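Local coordinates for YjbQ family protein (Aeropyrum pernix, PDB 2P6H) that is of unknown function but belongs to the YjbQ (UPF0047) family and assembles as three copies of the chain, at residues E25-V30 and G35-Y40; E63-L68 and L115-D120. One frame throughout, in Å; residues are numbered along the deposited sequence.

Contact 1 and contact 2 are both buried places where a helix packs on a β-sheet, but they involve different helices and different sheets. In contact 1, helix 20-28 packs on strand 35-40, the central strand of the five-stranded antiparallel sheet; in contact 2, helix 55-69 packs on strand 113-118 of the three-stranded sheet and the turn that follows it. The centres of the two contacts lie about 25 Å apart, on opposite sides of the chain's centre. Each crossing is purely apolar: an indole and two leucines in contact 1, isoleucine, valine and methionine in contact 2. Contact 2 also has polar groups beside this core, with a glutamate gripping the turn and an exposed arginine holding sulfate. Both have segments touching the second subunit.

Contact 1 (E25-V30 and G35-Y40); sequences EWLSTV and GLLVVY
The carbonyl oxygen E25 O takes T29 N at 2.9 Å and, weakly, S28 N as well, within the helical turn from which W26 and L27 reach L37 of the neighbouring strand. The two helix side chains meet one and the same methyl group. L37 CD1 lies 3.9 Å from W26 CZ3, on the six-membered part of the indole, and approaches that ring obliquely; the same L37 CD1 is a looser 4.4 Å from L27 CD1. The W26 side chain leaves the helix with CG anti to the backbone N (chi1 -177°), and the benzo edge carrying CZ3 is directed to the strand. V30 CG2 sits over one face of the ring, 3.7 Å above its plane and shifted to the rim. Four residues separate the segments, a short helix-to-strand connection that lays helix 20-28 on the face of the antiparallel sheet in which strand 35-40 is central, between 124-133 and 96-102. W26 also rests on L129 and Y131 of strand 124-133, while L27 and L37 both touch L106. The alternate side chains of the strand also meet the other subunits: L36 packs on L132 of the second subunit, V38 packs on L36 of the third subunit, and Y40 OH is hydrogen-bonded to S107 OG of that third subunit.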
ATOM      1  N   GLU A  25      14.982  13.017  11.440  1.00 46.97           N
ATOM      2  CA  GLU A  25      15.279  14.347  11.891  1.00 48.95           C
ATOM      3  C   GLU A  25      14.055  14.914  12.569  1.00 48.73           C
ATOM      4  O   GLU A  25      14.036  15.163  13.768  1.00 49.29           O
ATOM      5  CB  GLU A  25      15.627  15.189  10.670  1.00 51.92           C
ATOM      6  CG  GLU A  25      17.027  15.792  10.762  1.00 56.17           C
ATOM      7  CD  GLU A  25      17.171  16.849   9.696  1.00 59.04           C
ATOM      8  OE1 GLU A  25      16.407  17.804   9.709  1.00 60.80           O
ATOM      9  OE2 GLU A  25      18.036  16.694   8.836  1.00 61.51           O
ATOM     10  N   TRP A  26      13.026  15.083  11.747  1.00 47.51           N
ATOM     11  CA  TRP A  26      11.745  15.610  12.203  1.00 46.75           C
ATOM     12  C   TRP A  26      11.257  14.821  13.408  1.00 47.58           C
ATOM     13  O   TRP A  26      10.780  15.339  14.393  1.00 46.95           O
ATOM     14  CB  TRP A  26      10.718  15.501  11.061  1.00 44.50           C
ATOM     15  CG  TRP A  26       9.417  16.104  11.470  1.00 42.20           C
ATOM     16  CD1 TRP A  26       9.105  17.482  11.514  1.00 41.68           C
ATOM     17  CD2 TRP A  26       8.233  15.406  11.955  1.00 40.65           C
ATOM     18  NE1 TRP A  26       7.860  17.739  11.983  1.00 41.16           N
ATOM     19  CE2 TRP A  26       7.272  16.411  12.284  1.00 40.47           C
ATOM     20  CE3 TRP A  26       7.908  14.074  12.147  1.00 40.38           C
ATOM     21  CZ2 TRP A  26       6.038  16.045  12.785  1.00 39.77           C
ATOM     22  CZ3 TRP A  26       6.668  13.718  12.649  1.00 39.91           C
ATOM     23  CH2 TRP A  26       5.730  14.709  12.975  1.00 40.73           C
ATOM     24  N   LEU A  27      11.375  13.508  13.285  1.00 47.84           N
ATOM     25  CA  LEU A  27      10.896  12.647  14.337  1.00 50.27           C
ATOM     26  C   LEU A  27      11.562  12.926  15.692  1.00 51.68           C
ATOM     27  O   LEU A  27      10.965  12.778  16.751  1.00 52.17           O
ATOM     28  CB  LEU A  27      11.207  11.231  13.901  1.00 50.22           C
ATOM     29  CG  LEU A  27      10.421  10.212  14.693  1.00 51.76           C
ATOM     30  CD1 LEU A  27       8.915  10.488  14.657  1.00 51.50           C
ATOM     31  CD2 LEU A  27      10.627   8.821  14.123  1.00 51.90           C
ATOM     32  N   SER A  28      12.874  13.231  15.637  1.00 53.12           N
ATOM     33  CA  SER A  28      13.544  13.566  16.889  1.00 54.20           C
ATOM     34  C   SER A  28      13.208  14.992  17.319  1.00 54.54           C
ATOM     35  O   SER A  28      13.292  15.346  18.486  1.00 55.62           O
ATOM     36  CB  SER A  28      15.056  13.431  16.705  1.00 54.23           C
ATOM     37  OG  SER A  28      15.418  12.052  16.650  1.00 53.66           O
ATOM     38  N   THR A  29      12.822  15.814  16.348  1.00 54.43           N
ATOM     39  CA  THR A  29      12.422  17.193  16.693  1.00 53.66           C
ATOM     40  C   THR A  29      11.100  17.158  17.405  1.00 53.13           C
ATOM     41  O   THR A  29      10.597  18.166  17.884  1.00 53.47           O
ATOM     42  CB  THR A  29      12.269  18.109  15.449  1.00 54.15           C
ATOM     43  OG1 THR A  29      12.726  19.422  15.778  1.00 55.86           O
ATOM     44  CG2 THR A  29      10.797  18.188  15.033  1.00 54.65           C
ATOM     45  N   VAL A  30      10.565  15.939  17.402  1.00 51.28           N
ATOM     46  CA  VAL A  30       9.318  15.725  18.047  1.00 49.35           C
ATOM     47  C   VAL A  30       9.498  14.866  19.324  1.00 48.38           C
ATOM     48  O   VAL A  30       8.798  15.028  20.315  1.00 47.89           O
ATOM     49  CB  VAL A  30       8.488  15.054  16.962  1.00 49.46           C
ATOM     50  CG1 VAL A  30       7.310  14.317  17.597  1.00 47.71           C
ATOM     51  CG2 VAL A  30       7.965  16.097  15.992  1.00 49.03           C
ATOM     52  N   GLY A  35       4.066   5.358  19.365  1.00 32.95           N
ATOM     53  CA  GLY A  35       3.010   5.897  18.498  1.00 32.79           C
ATOM     54  C   GLY A  35       3.206   5.452  17.048  1.00 32.36           C
ATOM     55  O   GLY A  35       3.831   4.435  16.776  1.00 30.95           O
ATOM     56  N   LEU A  36       2.615   6.219  16.094  1.00 31.60           N
ATOM     57  CA  LEU A  36       2.734   5.910  14.676  1.00 31.71           C
ATOM     58  C   LEU A  36       3.203   7.132  13.920  1.00 30.67           C
ATOM     59  O   LEU A  36       2.878   8.265  14.249  1.00 31.38           O
ATOM     60  CB  LEU A  36       1.365   5.625  14.072  1.00 31.02           C
ATOM     61  CG  LEU A  36       0.610   4.416  14.586  1.00 33.94           C
ATOM     62  CD1 LEU A  36      -0.787   4.473  13.951  1.00 34.54           C
ATOM     63  CD2 LEU A  36       1.207   3.074  14.170  1.00 33.51           C
ATOM     64  N   LEU A  37       4.024   6.878  12.915  1.00 30.31           N
ATOM     65  CA  LEU A  37       4.423   7.940  12.074  1.00 29.77           C
ATOM     66  C   LEU A  37       3.807   7.666  10.729  1.00 30.04           C
ATOM     67  O   LEU A  37       3.777   6.535  10.260  1.00 29.84           O
ATOM     68  CB  LEU A  37       5.936   7.868  11.972  1.00 30.02           C
ATOM     69  CG  LEU A  37       6.434   8.658  10.774  1.00 31.80           C
ATOM     70  CD1 LEU A  37       6.355  10.154  11.055  1.00 33.21           C
ATOM     71  CD2 LEU A  37       7.872   8.335  10.368  1.00 30.88           C
ATOM     72  N   VAL A  38       3.231   8.701  10.119  1.00 29.18           N
ATOM     73  CA  VAL A  38       2.716   8.515   8.762  1.00 27.61           C
ATOM     74  C   VAL A  38       3.519   9.373   7.838  1.00 27.34           C
ATOM     75  O   VAL A  38       3.648  10.576   8.020  1.00 27.06           O
ATOM     76  CB  VAL A  38       1.235   8.940   8.635  1.00 26.64           C
ATOM     77  CG1 VAL A  38       0.743   8.693   7.210  1.00 27.58           C
ATOM     78  CG2 VAL A  38       0.381   8.142   9.603  1.00 27.43           C
ATOM     79  N   VAL A  39       4.145   8.696   6.870  1.00 26.85           N
ATOM     80  CA  VAL A  39       4.901   9.355   5.838  1.00 25.75           C
ATOM     81  C   VAL A  39       4.071   9.329   4.601  1.00 25.19           C
ATOM     82  O   VAL A  39       3.660   8.282   4.118  1.00 23.35           O
ATOM     83  CB  VAL A  39       6.191   8.585   5.563  1.00 25.74           C
ATOM     84  CG1 VAL A  39       7.046   9.346   4.553  1.00 23.33           C
ATOM     85  CG2 VAL A  39       6.974   8.412   6.852  1.00 26.20           C
ATOM     86  N   TYR A  40       3.768  10.488   4.033  1.00 25.84           N
ATOM     87  CA  TYR A  40       2.944  10.511   2.839  1.00 26.97           C
ATOM     88  C   TYR A  40       3.284  11.688   1.940  1.00 26.96           C
ATOM     89  O   TYR A  40       3.797  12.718   2.373  1.00 25.76           O
ATOM     90  CB  TYR A  40       1.449  10.521   3.230  1.00 29.27           C
ATOM     91  CG  TYR A  40       1.065  11.737   4.019  1.00 32.73           C
ATOM     92  CD1 TYR A  40       1.542  11.929   5.317  1.00 33.64           C
ATOM     93  CD2 TYR A  40       0.153  12.657   3.490  1.00 34.07           C
ATOM     94  CE1 TYR A  40       1.135  13.029   6.066  1.00 34.75           C
ATOM     95  CE2 TYR A  40      -0.261  13.755   4.243  1.00 34.21           C
ATOM     96  CZ  TYR A  40       0.243  13.941   5.529  1.00 34.68           C
ATOM     97  OH  TYR A  40      -0.171  15.030   6.279  1.00 35.11           O
TER

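Contact 2 (E63-L68 and L115-D120). With SO4 (sulfate ion), chain D.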
ATOM      1  N   GLU A  63      14.003   1.048 -13.505  1.00 24.47           N
ATOM      2  CA  GLU A  63      13.794   0.276 -14.720  1.00 25.67           C
ATOM      3  C   GLU A  63      12.543  -0.608 -14.630  1.00 25.76           C
ATOM      4  O   GLU A  63      11.820  -0.786 -15.604  1.00 24.98           O
ATOM      5  CB  GLU A  63      15.030  -0.577 -14.992  1.00 28.68           C
ATOM      6  CG  GLU A  63      14.866  -1.482 -16.218  1.00 34.05           C
ATOM      7  CD  GLU A  63      14.730  -0.670 -17.498  1.00 37.15           C
ATOM      8  OE1 GLU A  63      15.107   0.514 -17.507  1.00 35.18           O
ATOM      9  OE2 GLU A  63      14.268  -1.234 -18.486  1.00 40.94           O
ATOM     10  N   PHE A  64      12.297  -1.165 -13.450  1.00 24.01           N
ATOM     11  CA  PHE A  64      11.124  -2.009 -13.220  1.00 23.77           C
ATOM     12  C   PHE A  64       9.865  -1.191 -13.484  1.00 24.48           C
ATOM     13  O   PHE A  64       8.940  -1.607 -14.155  1.00 23.89           O
ATOM     14  CB  PHE A  64      11.173  -2.508 -11.762  1.00 22.61           C
ATOM     15  CG  PHE A  64       9.929  -3.272 -11.332  1.00 25.52           C
ATOM     16  CD1 PHE A  64       9.579  -4.461 -11.959  1.00 24.86           C
ATOM     17  CD2 PHE A  64       9.192  -2.814 -10.249  1.00 25.78           C
ATOM     18  CE1 PHE A  64       8.481  -5.188 -11.497  1.00 26.20           C
ATOM     19  CE2 PHE A  64       8.094  -3.546  -9.792  1.00 26.41           C
ATOM     20  CZ  PHE A  64       7.738  -4.735 -10.412  1.00 26.65           C
ATOM     21  N   ILE A  65       9.872   0.031 -12.905  1.00 24.61           N
ATOM     22  CA  ILE A  65       8.752   0.944 -13.074  1.00 24.93           C
ATOM     23  C   ILE A  65       8.582   1.342 -14.553  1.00 26.64           C
ATOM     24  O   ILE A  65       7.498   1.365 -15.100  1.00 26.13           O
ATOM     25  CB  ILE A  65       8.985   2.170 -12.157  1.00 23.99           C
ATOM     26  CG1 ILE A  65       8.701   1.809 -10.692  1.00 24.84           C
ATOM     27  CG2 ILE A  65       8.029   3.313 -12.546  1.00 25.82           C
ATOM     28  CD1 ILE A  65       9.331   2.802  -9.716  1.00 25.86           C
ATOM     29  N   ARG A  66       9.723   1.659 -15.204  1.00 27.06           N
ATOM     30  CA  ARG A  66       9.670   2.044 -16.607  1.00 29.41           C
ATOM     31  C   ARG A  66       9.007   0.958 -17.453  1.00 29.91           C
ATOM     32  O   ARG A  66       8.156   1.221 -18.292  1.00 29.60           O
ATOM     33  CB  ARG A  66      11.100   2.282 -17.090  1.00 30.53           C
ATOM     34  CG  ARG A  66      11.147   3.055 -18.407  1.00 33.36           C
ATOM     35  CD  ARG A  66      12.515   2.945 -19.087  1.00 34.79           C
ATOM     36  NE  ARG A  66      13.577   3.374 -18.173  1.00 37.13           N
ATOM     37  CZ  ARG A  66      13.718   4.696 -17.974  1.00 38.11           C
ATOM     38  NH1 ARG A  66      12.922   5.551 -18.593  1.00 38.65           N
ATOM     39  NH2 ARG A  66      14.666   5.142 -17.144  1.00 39.09           N
ATOM     40  N   GLU A  67       9.392  -0.291 -17.201  1.00 30.37           N
ATOM     41  CA  GLU A  67       8.860  -1.462 -17.907  1.00 32.33           C
ATOM     42  C   GLU A  67       7.333  -1.613 -17.746  1.00 31.19           C
ATOM     43  O   GLU A  67       6.608  -1.897 -18.690  1.00 30.57           O
ATOM     44  CB  GLU A  67       9.580  -2.710 -17.377  1.00 35.20           C
ATOM     45  CG  GLU A  67      10.841  -3.047 -18.180  1.00 40.63           C
ATOM     46  CD  GLU A  67      11.696  -4.036 -17.410  1.00 45.58           C
ATOM     47  OE1 GLU A  67      11.130  -4.889 -16.729  1.00 45.99           O
ATOM     48  OE2 GLU A  67      12.913  -3.947 -17.493  1.00 47.65           O
ATOM     49  N   LEU A  68       6.852  -1.473 -16.476  1.00 29.13           N
ATOM     50  CA  LEU A  68       5.423  -1.673 -16.238  1.00 29.97           C
ATOM     51  C   LEU A  68       4.586  -0.511 -16.655  1.00 27.88           C
ATOM     52  O   LEU A  68       3.528  -0.659 -17.252  1.00 27.89           O
ATOM     53  CB  LEU A  68       5.215  -1.674 -14.784  1.00 29.38           C
ATOM     54  CG  LEU A  68       5.929  -2.843 -14.097  1.00 31.31           C
ATOM     55  CD1 LEU A  68       5.615  -2.927 -12.602  1.00 30.61           C
ATOM     56  CD2 LEU A  68       5.557  -4.201 -14.690  1.00 31.42           C
ATOM     57  N   LEU A 115      12.017   5.412   0.886  1.00 20.41           N
ATOM     58  CA  LEU A 115      12.412   5.862  -0.437  1.00 21.55           C
ATOM     59  C   LEU A 115      11.371   6.704  -1.161  1.00 22.49           C
ATOM     60  O   LEU A 115      10.218   6.297  -1.304  1.00 20.91           O
ATOM     61  CB  LEU A 115      12.744   4.647  -1.311  1.00 22.57           C
ATOM     62  CG  LEU A 115      13.738   3.662  -0.676  1.00 23.88           C
ATOM     63  CD1 LEU A 115      13.916   2.448  -1.556  1.00 20.53           C
ATOM     64  CD2 LEU A 115      15.078   4.361  -0.459  1.00 21.39           C
ATOM     65  N   PHE A 116      11.783   7.883  -1.611  1.00 22.17           N
ATOM     66  CA  PHE A 116      10.905   8.752  -2.378  1.00 23.21           C
ATOM     67  C   PHE A 116      11.072   8.256  -3.812  1.00 22.80           C
ATOM     68  O   PHE A 116      12.196   8.120  -4.304  1.00 23.71           O
ATOM     69  CB  PHE A 116      11.353  10.213  -2.310  1.00 22.92           C
ATOM     70  CG  PHE A 116      10.403  11.158  -2.993  1.00 23.31           C
ATOM     71  CD1 PHE A 116      10.483  11.370  -4.363  1.00 20.67           C
ATOM     72  CD2 PHE A 116       9.410  11.816  -2.269  1.00 22.22           C
ATOM     73  CE1 PHE A 116       9.591  12.223  -5.009  1.00 21.94           C
ATOM     74  CE2 PHE A 116       8.508  12.676  -2.904  1.00 23.11           C
ATOM     75  CZ  PHE A 116       8.600  12.879  -4.277  1.00 22.12           C
ATOM     76  N   VAL A 117       9.958   7.975  -4.473  1.00 21.75           N
ATOM     77  CA  VAL A 117      10.010   7.505  -5.843  1.00 21.17           C
ATOM     78  C   VAL A 117       9.451   8.544  -6.790  1.00 20.76           C
ATOM     79  O   VAL A 117       8.248   8.743  -6.898  1.00 20.37           O
ATOM     80  CB  VAL A 117       9.145   6.267  -5.941  1.00 20.36           C
ATOM     81  CG1 VAL A 117       9.228   5.681  -7.349  1.00 20.49           C
ATOM     82  CG2 VAL A 117       9.609   5.228  -4.937  1.00 22.06           C
ATOM     83  N   GLU A 118      10.344   9.257  -7.475  1.00 22.28           N
ATOM     84  CA  GLU A 118       9.959  10.299  -8.436  1.00 22.77           C
ATOM     85  C   GLU A 118       9.728   9.666  -9.811  1.00 23.90           C
ATOM     86  O   GLU A 118      10.566   8.899 -10.296  1.00 22.64           O
ATOM     87  CB  GLU A 118      11.072  11.354  -8.538  1.00 24.56           C
ATOM     88  CG  GLU A 118      10.872  12.422  -9.611  1.00 27.12           C
ATOM     89  CD  GLU A 118       9.621  13.254  -9.387  1.00 27.27           C
ATOM     90  OE1 GLU A 118       8.518  12.783  -9.744  1.00 28.60           O
ATOM     91  OE2 GLU A 118       9.735  14.373  -8.846  1.00 28.46           O
ATOM     92  N   MET A 119       8.597   9.979 -10.437  1.00 21.31           N
ATOM     93  CA  MET A 119       8.306   9.425 -11.751  1.00 23.73           C
ATOM     94  C   MET A 119       8.008  10.512 -12.782  1.00 23.93           C
ATOM     95  O   MET A 119       7.777  10.218 -13.960  1.00 23.76           O
ATOM     96  CB  MET A 119       7.152   8.418 -11.649  1.00 22.70           C
ATOM     97  CG  MET A 119       7.564   7.181 -10.849  1.00 23.68           C
ATOM     98  SD  MET A 119       6.254   6.027 -10.451  1.00 23.55           S
ATOM     99  CE  MET A 119       5.630   6.735  -8.928  1.00 23.79           C
ATOM    100  N   ASP A 120       8.035  11.766 -12.336  1.00 24.02           N
ATOM    101  CA  ASP A 120       7.787  12.904 -13.237  1.00 25.55           C
ATOM    102  C   ASP A 120       8.701  14.077 -12.881  1.00 25.52           C
ATOM    103  O   ASP A 120       8.289  15.228 -12.823  1.00 25.92           O
ATOM    104  CB  ASP A 120       6.303  13.331 -13.137  1.00 24.70           C
ATOM    105  CG  ASP A 120       5.909  14.299 -14.274  1.00 28.67           C
ATOM    106  OD1 ASP A 120       6.514  14.201 -15.343  1.00 28.49           O
ATOM    107  OD2 ASP A 120       5.022  15.122 -14.070  1.00 28.43           O
TER
HETATM  108  S   SO4 D 502      14.467   8.851 -17.492  1.00 68.24           S
HETATM  109  O1  SO4 D 502      15.602   7.887 -17.490  1.00 67.17           O
HETATM  110  O2  SO4 D 502      14.371   9.485 -16.127  1.00 66.34           O
HETATM  111  O3  SO4 D 502      14.718   9.916 -18.532  1.00 67.27           O
HETATM  112  O4  SO4 D 502      13.206   8.147 -17.828  1.00 66.33           O
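Helix 55-69 packs on the three-stranded antiparallel sheet through I65, which meets V117 on the central strand 113-118 and M119 in the turn just beyond it. I65 uses both its branches. The tip of the longer one, I65 CD1, meets V117 CG1 end-on at 3.7 Å, whereas I65 CG2 lies 3.9 Å from M119 SD, the two side chains crossing at about a right angle. With chi1 at -75°, CG2 is anti to the backbone N and CG1 lies beside it, which splits the branches between the two partners. I93 of helix 84-93 touches both I65 and V117, joining a second helix to this apolar core. The turn is held by E118 OE1, which accepts D120 N at 2.8 Å and 163°, from above the carboxylate plane, and M119 N more weakly; E118 OE2 forms a salt bridge with R125 and a hydrogen bond with T10 OG1. On the exposed side of the helix, R66 presents the edge of its guanidinium to a sulfate ion, probably from the crystallisation liquor: R66 NH1 is hydrogen-bonded to sulfate O4 (2.7 Å, 168°) and R66 NH2 to sulfate O1 (2.9 Å), and L14 N also binds the ion. R66 NE makes a weak salt bridge to E63 OE1 at 3.3 Å, one helical turn away. Between 63-68 and 115-120 the packing is therefore apolar, while R66 turns its charge to the anion and to E63, whose weak bond to NE may help to orient the guanidinium that grips the sulfate.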